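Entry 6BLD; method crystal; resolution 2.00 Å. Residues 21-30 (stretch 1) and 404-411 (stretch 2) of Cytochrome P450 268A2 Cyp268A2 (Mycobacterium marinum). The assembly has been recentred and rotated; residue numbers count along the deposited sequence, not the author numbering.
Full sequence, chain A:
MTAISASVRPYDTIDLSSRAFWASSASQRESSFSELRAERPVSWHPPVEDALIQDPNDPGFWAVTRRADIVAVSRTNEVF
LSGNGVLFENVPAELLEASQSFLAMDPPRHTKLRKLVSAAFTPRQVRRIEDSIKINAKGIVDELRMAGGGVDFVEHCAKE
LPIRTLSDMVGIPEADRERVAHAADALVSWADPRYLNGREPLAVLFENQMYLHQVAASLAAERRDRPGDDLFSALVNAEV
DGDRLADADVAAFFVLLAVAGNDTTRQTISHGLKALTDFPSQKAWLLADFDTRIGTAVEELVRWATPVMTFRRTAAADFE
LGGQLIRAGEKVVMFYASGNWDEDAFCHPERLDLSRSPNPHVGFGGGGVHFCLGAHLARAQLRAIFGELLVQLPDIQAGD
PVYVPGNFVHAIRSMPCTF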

# COMPACT_ATOMS: atom_id res chain seq x y z
N PHE A 21 -19.14 7.26 2.42
CA PHE A 21 -18.02 7.85 3.15
C PHE A 21 -16.70 7.54 2.46
O PHE A 21 -15.81 8.40 2.37
CB PHE A 21 -18.00 7.34 4.59
CG PHE A 21 -16.85 7.86 5.40
CD1 PHE A 21 -16.89 9.12 5.96
CD2 PHE A 21 -15.71 7.08 5.60
CE1 PHE A 21 -15.84 9.61 6.71
CE2 PHE A 21 -14.65 7.56 6.35
CZ PHE A 21 -14.72 8.83 6.91
N TRP A 22 -16.54 6.31 1.96
CA TRP A 22 -15.32 5.91 1.28
C TRP A 22 -15.34 6.25 -0.21
O TRP A 22 -14.35 6.00 -0.90
CB TRP A 22 -15.08 4.41 1.49
CG TRP A 22 -14.74 4.12 2.91
CD1 TRP A 22 -15.53 3.49 3.83
CD2 TRP A 22 -13.53 4.47 3.60
NE1 TRP A 22 -14.88 3.42 5.04
CE2 TRP A 22 -13.65 4.02 4.92
CE3 TRP A 22 -12.36 5.12 3.21
CZ2 TRP A 22 -12.65 4.19 5.87
CZ3 TRP A 22 -11.36 5.30 4.15
CH2 TRP A 22 -11.51 4.83 5.46
N ALA A 23 -16.44 6.82 -0.70
CA ALA A 23 -16.49 7.39 -2.04
C ALA A 23 -16.32 8.90 -2.03
O ALA A 23 -16.26 9.52 -3.10
CB ALA A 23 -17.81 7.03 -2.72
N SER A 24 -16.24 9.51 -0.85
CA SER A 24 -16.05 10.95 -0.72
C SER A 24 -14.56 11.30 -0.74
O SER A 24 -13.69 10.43 -0.76
CB SER A 24 -16.70 11.45 0.57
OG SER A 24 -15.97 11.02 1.72
N SER A 25 -14.28 12.60 -0.74
CA SER A 25 -12.91 13.06 -0.80
C SER A 25 -12.17 12.74 0.49
O SER A 25 -12.76 12.50 1.55
CB SER A 25 -12.87 14.57 -1.06
OG SER A 25 -13.26 15.29 0.10
N ALA A 26 -10.83 12.75 0.40
CA ALA A 26 -10.01 12.54 1.58
C ALA A 26 -10.15 13.69 2.57
O ALA A 26 -10.04 13.48 3.79
CB ALA A 26 -8.55 12.35 1.18
N SER A 27 -10.40 14.90 2.07
CA SER A 27 -10.59 16.04 2.97
C SER A 27 -11.87 15.90 3.78
O SER A 27 -11.89 16.24 4.97
CB SER A 27 -10.61 17.34 2.16
OG SER A 27 -9.58 17.35 1.19
N GLN A 28 -12.94 15.40 3.16
CA GLN A 28 -14.18 15.17 3.90
C GLN A 28 -13.99 14.11 4.98
O GLN A 28 -14.49 14.26 6.10
CB GLN A 28 -15.30 14.78 2.95
CG GLN A 28 -16.53 14.24 3.65
CD GLN A 28 -17.80 14.46 2.85
OE1 GLN A 28 -17.75 14.80 1.67
NE2 GLN A 28 -18.94 14.26 3.49
N ARG A 29 -13.27 13.04 4.66
CA ARG A 29 -13.00 12.00 5.65
C ARG A 29 -12.16 12.53 6.80
O ARG A 29 -12.29 12.07 7.94
CB ARG A 29 -12.32 10.80 4.99
CG ARG A 29 -13.18 10.06 3.98
CD ARG A 29 -12.59 8.70 3.64
NE ARG A 29 -11.37 8.82 2.85
CZ ARG A 29 -11.33 8.80 1.52
NH1 ARG A 29 -12.45 8.68 0.83
NH2 ARG A 29 -10.17 8.92 0.89
N GLU A 30 -11.28 13.50 6.52
CA GLU A 30 -10.42 14.04 7.57
C GLU A 30 -11.23 14.79 8.62
O GLU A 30 -10.89 14.76 9.81
CB GLU A 30 -9.35 14.95 6.95
CG GLU A 30 -8.70 15.94 7.92
CD GLU A 30 -7.91 15.26 9.03
OE1 GLU A 30 -7.61 14.05 8.91
OE2 GLU A 30 -7.58 15.95 10.02
N VAL A 404 -9.98 6.86 -6.83
CA VAL A 404 -10.65 5.57 -6.82
C VAL A 404 -11.42 5.44 -5.50
O VAL A 404 -10.80 5.55 -4.43
CB VAL A 404 -9.66 4.42 -6.99
CG1 VAL A 404 -10.35 3.08 -6.78
CG2 VAL A 404 -8.99 4.48 -8.35
N PRO A 405 -12.73 5.22 -5.53
CA PRO A 405 -13.46 4.99 -4.28
C PRO A 405 -13.08 3.65 -3.66
O PRO A 405 -12.86 2.66 -4.36
CB PRO A 405 -14.93 5.01 -4.72
CG PRO A 405 -14.90 4.65 -6.16
CD PRO A 405 -13.62 5.22 -6.71
N GLY A 406 -13.01 3.64 -2.34
CA GLY A 406 -12.63 2.44 -1.63
C GLY A 406 -12.13 2.76 -0.24
O GLY A 406 -11.89 3.92 0.11
N ASN A 407 -11.96 1.71 0.55
CA ASN A 407 -11.58 1.83 1.95
C ASN A 407 -10.21 1.22 2.25
O ASN A 407 -9.86 1.07 3.43
CB ASN A 407 -12.64 1.18 2.85
CG ASN A 407 -12.93 -0.27 2.47
OD1 ASN A 407 -12.02 -1.08 2.33
ND2 ASN A 407 -14.21 -0.59 2.31
N PHE A 408 -9.44 0.87 1.23
CA PHE A 408 -8.14 0.23 1.44
C PHE A 408 -7.00 1.07 0.89
O PHE A 408 -6.09 1.42 1.65
CB PHE A 408 -8.13 -1.17 0.79
CG PHE A 408 -6.87 -1.95 1.03
CD1 PHE A 408 -6.13 -1.77 2.19
CD2 PHE A 408 -6.41 -2.86 0.09
CE1 PHE A 408 -4.97 -2.49 2.41
CE2 PHE A 408 -5.25 -3.58 0.30
CZ PHE A 408 -4.53 -3.40 1.46
N VAL A 409 -7.01 1.42 -0.39
CA VAL A 409 -5.91 2.12 -1.04
C VAL A 409 -6.39 3.49 -1.49
O VAL A 409 -7.46 3.61 -2.10
CB VAL A 409 -5.35 1.31 -2.22
CG1 VAL A 409 -4.38 2.16 -3.04
CG2 VAL A 409 -4.65 0.05 -1.72
N HIS A 410 -5.60 4.52 -1.18
CA HIS A 410 -5.83 5.89 -1.66
C HIS A 410 -5.25 5.97 -3.06
O HIS A 410 -4.05 6.21 -3.26
CB HIS A 410 -5.18 6.89 -0.71
CG HIS A 410 -5.51 8.32 -1.02
ND1 HIS A 410 -4.63 9.35 -0.78
CD2 HIS A 410 -6.62 8.89 -1.54
CE1 HIS A 410 -5.18 10.50 -1.14
NE2 HIS A 410 -6.39 10.24 -1.60
N ALA A 411 -6.10 5.77 -4.06
CA ALA A 411 -5.65 5.56 -5.43
C ALA A 411 -6.18 6.63 -6.37
O ALA A 411 -7.26 7.19 -6.16
CB ALA A 411 -6.07 4.17 -5.93

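Segments far apart in sequence are often joined by very few polar contacts, with carbon surfaces completing the fit around them. The meeting of residues 21-30 and 404-411 in this cytochrome P450 is a compact example: at least 381 positions separate any two touching residues, the buried surface is a modest 296 Å², and a single hydrogen bond crosses the interface. Stretch 1 runs through a weakly bonded helical segment, a turn and the start of a new helix; stretch 2 forms no regular helix or strand.

At the start of stretch 2, Val404 turns its side chain away, and its N donates to Ala411 O at 2.8 Å, drawing the two ends of the stretch together. Contact begins at Pro405. Its CB lies 4.0 Å from Ala23 CB, a small apolar pairing where the backbones run close, the Ala23 and Pro405 CA atoms being 4.5 Å apart. The polar link comes one residue later.

That residue is Gly406, whose N donates to Trp22 O at 3.1 Å with a nearly straight angle of 160°. Trp22 belongs to the weakly bonded helical segment, and its carbonyl is met here by a partner from the far end of the chain. The backbone angles of Gly406, 159/170, would jam a CB against the carbonyl oxygen of Pro405, which by itself calls for glycine; a CB would point away from stretch 1, so the demand is local to the backbone.

Asn407 makes its contact through carbon. Its CB sits 3.5 Å from Trp22 CD2 and over one face of the indole, only 10° off the normal of the five-membered ring, a CH-pi arrangement in which polarised C-H groups meet the electron-rich ring. The polar ends are satisfied separately: Asn407 ND2 and Trp22 NE1 both form hydrogen bonds elsewhere in the structure.

Phe408 points away and Val409 is out of reach, so the chain returns to stretch 1 only at His410. Here the partner is the second helix, whose start is capped by Ser25 OG accepting from Gln28 N at 3.1 Å. From that helix, Ala26 CB approaches His410 NE2 at 4.1 Å, while Arg29 NH2 lies 4.3 Å from His410 CD2, placing this carbon at the guanidinium edge. These are looser van der Waals contacts, extending the interface beyond its single hydrogen bond.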